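Uncharacterized N-acetyltransferase D2E76_00625 (Mycobacteroides abscessus, PDB 6YCA) binds acetyl coenzyme A as a GCN5-related N-acetyltransferase of the Eis family, probably acetylating amines, but is unable to modify aminoglycosides. Local coordinates at residues Leu86-Gly91 and Ser371-Gly376; Asp217-Tyr222 and Arg232-Asp237; Thr323-Ala328 and Leu402-Thr407. All blocks are in the same frame, centred on the assembly; numbering follows the deposited sequence.

Interaction 1: residues Leu86-Gly91 and Ser371-Gly376; sequences LTVPGG and SVYLGG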
# COMPACT_ATOMS: atom_id res chain seq x y z
N LEU A 86 6.54 42.36 6.16
CA LEU A 86 7.09 41.14 6.75
C LEU A 86 7.58 41.46 8.16
O LEU A 86 8.30 42.45 8.36
CB LEU A 86 8.25 40.60 5.92
CG LEU A 86 8.72 39.17 6.19
CD1 LEU A 86 9.21 38.55 4.89
CD2 LEU A 86 9.81 39.13 7.23
N THR A 87 7.20 40.62 9.12
CA THR A 87 7.57 40.82 10.51
C THR A 87 8.94 40.20 10.78
O THR A 87 9.12 38.98 10.64
CB THR A 87 6.52 40.20 11.44
OG1 THR A 87 5.23 40.76 11.14
CG2 THR A 87 6.86 40.48 12.89
N VAL A 88 9.90 41.04 11.16
CA VAL A 88 11.28 40.62 11.45
C VAL A 88 11.43 40.45 12.96
O VAL A 88 10.57 40.92 13.71
CB VAL A 88 12.27 41.65 10.89
CG1 VAL A 88 12.07 41.82 9.40
CG2 VAL A 88 12.13 42.97 11.63
N PRO A 89 12.48 39.79 13.44
CA PRO A 89 12.65 39.62 14.90
C PRO A 89 12.58 40.95 15.64
O PRO A 89 13.25 41.92 15.29
CB PRO A 89 14.03 38.98 15.02
CG PRO A 89 14.17 38.20 13.77
CD PRO A 89 13.48 39.00 12.69
N GLY A 90 11.77 40.97 16.69
CA GLY A 90 11.47 42.18 17.42
C GLY A 90 10.11 42.77 17.14
O GLY A 90 9.70 43.71 17.84
N GLY A 91 9.40 42.26 16.13
CA GLY A 91 8.05 42.67 15.84
C GLY A 91 7.92 43.73 14.77
O GLY A 91 6.80 43.96 14.30
N SER A 371 19.05 33.46 5.14
CA SER A 371 18.65 32.25 5.86
C SER A 371 18.72 32.47 7.37
O SER A 371 17.90 31.92 8.12
CB SER A 371 19.50 31.06 5.43
OG SER A 371 19.31 30.78 4.05
N VAL A 372 19.70 33.25 7.83
CA VAL A 372 19.84 33.55 9.25
C VAL A 372 18.94 34.70 9.68
O VAL A 372 18.58 34.78 10.87
CB VAL A 372 21.29 33.96 9.55
CG1 VAL A 372 21.53 34.05 11.05
CG2 VAL A 372 22.25 32.99 8.93
N TYR A 373 18.55 35.57 8.75
CA TYR A 373 18.02 36.88 9.12
C TYR A 373 16.79 36.78 10.02
O TYR A 373 16.62 37.57 10.95
CB TYR A 373 17.71 37.70 7.87
CG TYR A 373 17.11 39.05 8.19
CD1 TYR A 373 17.90 40.09 8.63
CD2 TYR A 373 15.74 39.26 8.09
CE1 TYR A 373 17.36 41.32 8.94
CE2 TYR A 373 15.19 40.49 8.40
CZ TYR A 373 16.01 41.52 8.82
OH TYR A 373 15.47 42.74 9.13
N LEU A 374 15.93 35.80 9.77
CA LEU A 374 14.67 35.68 10.50
C LEU A 374 14.77 34.81 11.74
O LEU A 374 13.77 34.62 12.44
CB LEU A 374 13.56 35.17 9.58
CG LEU A 374 13.14 36.15 8.48
CD1 LEU A 374 12.02 35.57 7.64
CD2 LEU A 374 12.76 37.50 9.07
N GLY A 375 15.96 34.28 12.05
CA GLY A 375 16.14 33.41 13.18
C GLY A 375 15.91 31.95 12.89
O GLY A 375 15.97 31.13 13.82
N GLY A 376 15.63 31.59 11.64
CA GLY A 376 15.41 30.21 11.25
C GLY A 376 16.64 29.38 11.05
O GLY A 376 16.53 28.18 10.82
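As strand 75-87 ends, the chain folds into a type II turn from Val88 to Gly91, closed by the bond from Gly91 N to Val88 O, and this corner lies against the C-terminal end of helix 366-373, with the CA atoms of Val88 and Leu374 6.1 Å apart. Pro89 and Gly90 hold the two central turn positions. The fixed phi of proline suits the first, and glycine accepts the positive phi of the second; Gly375 likewise takes a positive phi where the chain leaves the helix. Between the two segments the contact is apolar. Leu374, with CG anti to its carbonyl carbon (chi1 -68°), extends its CD2 branch among Leu86, Val88 and Pro89. It meets Leu86 tip to tip, CD2 to CD2 at 3.8 Å. Pro89 crosses Leu374 at about a right angle, its CD lying 4.0 Å from Leu374 CD2, while Pro89 CG rests near the carbonyl oxygens of Tyr373 and Leu374. The ring of Tyr373, whose CG is anti to the backbone N (chi1 178°), reaches toward Val88, crossing it obliquely. Val88 CG1 comes up to its edge, close to the ring plane, 3.5 Å from Tyr373 CE2. The hydroxyl of Tyr373 bonds to the carbonyl oxygen of Ala318, so an aromatic residue with a polar tip fits this buried place. Branched aliphatics and a proline here make a hydrophobic interdomain joint, packing the end of a GNAT-domain strand against a helix end of the C-terminal sterol-carrier-like domain, as expected of the Eis architecture.

Interaction 2: residues Asp217-Tyr222 and Arg232-Asp237; sequences DPVKPY and RYRPQD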
# COMPACT_ATOMS: atom_id res chain seq x y z
N ASP A 217 -15.10 24.24 -3.24
CA ASP A 217 -15.15 23.06 -2.40
C ASP A 217 -16.54 22.93 -1.78
O ASP A 217 -16.98 23.84 -1.08
CB ASP A 217 -14.11 23.18 -1.29
CG ASP A 217 -13.86 21.87 -0.56
OD1 ASP A 217 -14.55 20.87 -0.88
OD2 ASP A 217 -12.98 21.83 0.32
N PRO A 218 -17.26 21.83 -2.02
CA PRO A 218 -18.58 21.68 -1.39
C PRO A 218 -18.51 21.53 0.12
O PRO A 218 -19.48 21.88 0.81
CB PRO A 218 -19.17 20.43 -2.07
CG PRO A 218 -17.98 19.67 -2.52
CD PRO A 218 -16.94 20.70 -2.90
N VAL A 219 -17.40 21.03 0.66
CA VAL A 219 -17.23 20.90 2.10
C VAL A 219 -16.87 22.28 2.65
O VAL A 219 -15.79 22.80 2.38
CB VAL A 219 -16.16 19.87 2.46
CG1 VAL A 219 -16.62 19.03 3.64
CG2 VAL A 219 -15.86 18.97 1.28
N LYS A 220 -17.77 22.85 3.43
CA LYS A 220 -17.50 24.16 3.98
C LYS A 220 -16.70 24.04 5.27
O LYS A 220 -16.86 23.07 6.02
CB LYS A 220 -18.82 24.88 4.26
CG LYS A 220 -19.65 25.11 3.01
CD LYS A 220 -18.84 25.88 1.96
CE LYS A 220 -19.46 25.80 0.59
NZ LYS A 220 -18.55 26.40 -0.42
N PRO A 221 -15.83 25.00 5.55
CA PRO A 221 -14.96 24.89 6.72
C PRO A 221 -15.63 25.39 7.98
O PRO A 221 -16.41 26.35 7.98
CB PRO A 221 -13.78 25.80 6.35
CG PRO A 221 -14.34 26.81 5.37
CD PRO A 221 -15.67 26.30 4.87
N TYR A 222 -15.32 24.72 9.08
CA TYR A 222 -15.73 25.21 10.38
C TYR A 222 -14.79 26.33 10.79
O TYR A 222 -13.60 26.30 10.50
CB TYR A 222 -15.67 24.08 11.41
CG TYR A 222 -16.68 22.98 11.13
CD1 TYR A 222 -18.03 23.19 11.34
CD2 TYR A 222 -16.27 21.75 10.64
CE1 TYR A 222 -18.95 22.20 11.07
CE2 TYR A 222 -17.19 20.75 10.37
CZ TYR A 222 -18.52 20.99 10.60
OH TYR A 222 -19.44 20.00 10.34
N ARG A 232 -9.64 27.42 11.63
CA ARG A 232 -10.44 26.85 10.56
C ARG A 232 -10.07 25.38 10.38
O ARG A 232 -8.88 25.05 10.34
CB ARG A 232 -10.17 27.56 9.23
CG ARG A 232 -10.89 28.85 9.01
CD ARG A 232 -10.35 29.48 7.74
NE ARG A 232 -10.40 28.55 6.61
CZ ARG A 232 -11.17 28.72 5.54
NH1 ARG A 232 -11.94 29.80 5.43
NH2 ARG A 232 -11.15 27.82 4.57
N TYR A 233 -11.07 24.52 10.27
CA TYR A 233 -10.81 23.10 10.05
C TYR A 233 -11.91 22.48 9.19
O TYR A 233 -13.07 22.92 9.23
CB TYR A 233 -10.61 22.32 11.36
CG TYR A 233 -11.73 22.44 12.37
CD1 TYR A 233 -11.75 23.49 13.28
CD2 TYR A 233 -12.76 21.51 12.41
CE1 TYR A 233 -12.77 23.60 14.22
CE2 TYR A 233 -13.78 21.62 13.33
CZ TYR A 233 -13.78 22.66 14.23
OH TYR A 233 -14.80 22.76 15.15
N ARG A 234 -11.54 21.45 8.43
CA ARG A 234 -12.44 20.81 7.48
C ARG A 234 -12.39 19.30 7.63
O ARG A 234 -11.30 18.72 7.76
CB ARG A 234 -12.00 21.19 6.06
CG ARG A 234 -13.13 21.23 5.04
CD ARG A 234 -12.65 21.82 3.72
NE ARG A 234 -12.35 23.24 3.86
CZ ARG A 234 -12.20 24.10 2.85
NH1 ARG A 234 -11.93 25.37 3.10
NH2 ARG A 234 -12.34 23.68 1.60
N PRO A 235 -13.54 18.63 7.59
CA PRO A 235 -13.54 17.16 7.60
C PRO A 235 -13.09 16.63 6.25
O PRO A 235 -13.33 17.23 5.20
CB PRO A 235 -15.00 16.81 7.88
CG PRO A 235 -15.77 17.96 7.35
CD PRO A 235 -14.91 19.18 7.59
N GLN A 236 -12.42 15.47 6.28
CA GLN A 236 -11.87 14.89 5.06
C GLN A 236 -12.83 13.99 4.30
O GLN A 236 -13.66 14.47 3.52
CB GLN A 236 -10.56 14.17 5.36
CG GLN A 236 -9.48 15.08 5.90
CD GLN A 236 -9.03 16.09 4.87
OE1 GLN A 236 -9.40 17.27 4.92
NE2 GLN A 236 -8.23 15.64 3.91
N ASP A 237 -12.70 12.68 4.47
CA ASP A 237 -13.45 11.72 3.66
C ASP A 237 -14.88 11.60 4.19
O ASP A 237 -15.28 10.61 4.82
CB ASP A 237 -12.73 10.39 3.59
CG ASP A 237 -11.31 10.53 3.07
OD1 ASP A 237 -11.14 11.12 1.98
OD2 ASP A 237 -10.37 10.07 3.75
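Tyr222 and Tyr233 pair as an antiparallel hydrogen-bonded couple, Tyr222 N giving to Tyr233 O at 2.9 Å and Tyr233 N to Tyr222 O. Their side chains share a sheet face. Tyr233 holds CG in the crowded position between backbone N and carbonyl carbon (chi1 55°), which brings its broad ring under Tyr222 CB in a CH-pi contact. Tyr222 CE2 lies 3.9 Å from Pro235 CD, and its hydroxyl bonds Val47 O of the second subunit. Asp217, just after helix 204-216, meets Arg234 of strand 229-235 tip to tip in a salt bridge. Long enough to bend at chi3 (-68°), Arg234 gives from NH2 to the anti lone pair of Asp217 OD2, which lies in the guanidinium plane although the carboxylate is turned 42° from it. Asp217 OD1 takes Val219 N from above the carboxylate plane, an Asx turn. The flat guanidinium of Arg232 presents a face on which Pro221 can lie. Arg232 NH2 and Arg234 NH1, two donors unbonded to each other, are 3.0 Å apart; Asp214 and Asp252, salt-bridged to Arg232, probably ease this crowding. This is the mouth of a beta hairpin, 222-226 with 229-235, in the second GNAT domain, at a subunit interface.

Interaction 3: residues Thr323-Ala328 and Leu402-Thr407; sequences TYTDGA and LFSTGT. With SO4 (sulfate ion), chain J.
Polar contact between the loop 323-328 and the end of helix 395-403 rests on one backbone bond, Thr325 N to Leu402 O, 3.3 Å long and received on a lone pair in the carbonyl plane. The same oxygen also lies near Tyr324 CA, and so is met by two successive residues of the loop. Thr325 places OG1 in the crowded position between its backbone N and carbonyl carbon (chi1 63°), where its hydroxyl supplies a hydrogen bond to Ala401 O of the last helical turn; the methyl, on the other branch, lies near Ser404.

Aromatic contact comes next. Tyr324 directs the edge of its ring at the face of Phe403 in a T-shaped pair, CE1 being 3.7 Å from Phe403 CZ and the planes 69° apart. Its hydroxyl is held by Leu319 O, and the Phe403 ring also packs edge-to-face with Trp379.

Leu402 packs against the loop backbone, its two branches spread beneath it: CD2 lies by Thr325 O and, 3.7 Å away, by Gly327 CA, whereas CD1 approaches Ala328 O. Glycine leaves room for that CD2 branch, since a CB at Gly327 would run into it. Tyr324 CB adds an apolar partner, 4.2 Å from Leu402 CD2.

A sulfate, probably from the crystallisation liquor, is bound separately: the amides of Gly406, at 2.9 Å from N to O4, and Thr407 both point at O4, which lets this stretch hold an anion in the crystal. Overall, the loop after helix 315-321 packs over the C-terminal end of helix 395-403 within the sterol-carrier-like domain.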
# COMPACT_ATOMS: atom_id res chain seq x y z
N THR A 323 15.98 43.48 15.84
CA THR A 323 16.61 43.64 17.14
C THR A 323 17.65 42.55 17.41
O THR A 323 17.64 41.48 16.79
CB THR A 323 15.55 43.66 18.23
OG1 THR A 323 15.45 42.36 18.83
CG2 THR A 323 14.22 44.10 17.68
N TYR A 324 18.55 42.85 18.34
CA TYR A 324 19.63 41.95 18.73
C TYR A 324 19.76 41.96 20.25
O TYR A 324 19.11 42.75 20.94
CB TYR A 324 20.96 42.38 18.10
CG TYR A 324 20.91 42.56 16.60
CD1 TYR A 324 21.13 41.48 15.75
CD2 TYR A 324 20.64 43.80 16.04
CE1 TYR A 324 21.08 41.64 14.38
CE2 TYR A 324 20.59 43.97 14.67
CZ TYR A 324 20.81 42.88 13.85
OH TYR A 324 20.76 43.04 12.48
N THR A 325 20.61 41.07 20.76
CA THR A 325 20.86 41.02 22.19
C THR A 325 21.98 41.99 22.57
O THR A 325 22.74 42.47 21.73
CB THR A 325 21.22 39.60 22.63
OG1 THR A 325 22.43 39.20 21.98
CG2 THR A 325 20.12 38.63 22.26
N ASP A 326 22.09 42.26 23.87
CA ASP A 326 23.07 43.22 24.37
C ASP A 326 24.47 42.61 24.35
O ASP A 326 25.09 42.32 25.38
CB ASP A 326 22.68 43.72 25.76
CG ASP A 326 21.49 44.65 25.72
OD1 ASP A 326 21.33 45.36 24.71
OD2 ASP A 326 20.72 44.68 26.70
N GLY A 327 24.97 42.41 23.13
CA GLY A 327 26.29 41.88 22.90
C GLY A 327 27.21 42.91 22.26
O GLY A 327 26.83 44.02 21.94
N ALA A 328 28.46 42.49 22.08
CA ALA A 328 29.43 43.34 21.42
C ALA A 328 29.22 43.28 19.90
O ALA A 328 28.78 42.26 19.36
CB ALA A 328 30.84 42.88 21.75
N LEU A 402 24.21 37.40 19.25
CA LEU A 402 23.47 38.59 18.84
C LEU A 402 22.17 38.23 18.14
O LEU A 402 21.11 38.79 18.44
CB LEU A 402 24.34 39.45 17.92
CG LEU A 402 25.42 40.30 18.57
CD1 LEU A 402 26.28 40.99 17.51
CD2 LEU A 402 24.81 41.32 19.52
N PHE A 403 22.23 37.28 17.20
CA PHE A 403 21.12 36.98 16.31
C PHE A 403 20.10 36.00 16.89
O PHE A 403 19.06 35.79 16.26
CB PHE A 403 21.64 36.43 14.97
CG PHE A 403 22.20 37.48 14.06
CD1 PHE A 403 23.40 38.12 14.36
CD2 PHE A 403 21.54 37.82 12.89
CE1 PHE A 403 23.91 39.08 13.52
CE2 PHE A 403 22.05 38.79 12.04
CZ PHE A 403 23.24 39.42 12.35
N SER A 404 20.38 35.40 18.05
CA SER A 404 19.52 34.35 18.58
C SER A 404 18.10 34.85 18.80
O SER A 404 17.88 36.02 19.15
CB SER A 404 20.08 33.85 19.91
OG SER A 404 20.06 34.87 20.90
N THR A 405 17.13 33.97 18.55
CA THR A 405 15.71 34.24 18.80
C THR A 405 15.09 33.06 19.52
O THR A 405 15.59 31.93 19.46
CB THR A 405 14.94 34.50 17.49
OG1 THR A 405 14.99 33.33 16.67
CG2 THR A 405 15.53 35.67 16.74
N GLY A 406 13.97 33.32 20.19
CA GLY A 406 13.31 32.29 20.98
C GLY A 406 12.36 31.41 20.20
O GLY A 406 12.09 30.27 20.60
N THR A 407 11.84 31.91 19.08
CA THR A 407 10.88 31.18 18.27
C THR A 407 11.41 31.04 16.85
O THR A 407 12.06 31.95 16.32
CB THR A 407 9.53 31.90 18.23
OG1 THR A 407 9.68 33.20 17.64
CG2 THR A 407 8.95 32.04 19.64
S SO4 J . 11.38 35.80 20.01
O1 SO4 J . 10.05 36.17 19.53
O2 SO4 J . 11.25 34.87 21.13
O3 SO4 J . 12.10 37.00 20.45
O4 SO4 J . 12.12 35.17 18.93

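Overall arrangement
Following the chain, strand 75-87 of the first GNAT domain runs to the corner 86-91, which is met only much later by helix end 371-376, so interaction 1 closes a loop of some 280 residues. Interaction 2 lies within that loop: 217-222 and 232-237, 10 residues apart, close a short hairpin loop in the second GNAT domain, about 33 Å from interaction 1 between centres. Interaction 3, 323-328 with 402-407, closes a loop of about 74 residues; its segments alternate with those of interaction 1. Interaction 1 joins the C-terminal domain to the first GNAT domain, and interaction 3, which ties that domain together internally, touches it there, Pro89 O lying 3.2 Å from Thr323 N, a probable hydrogen bond.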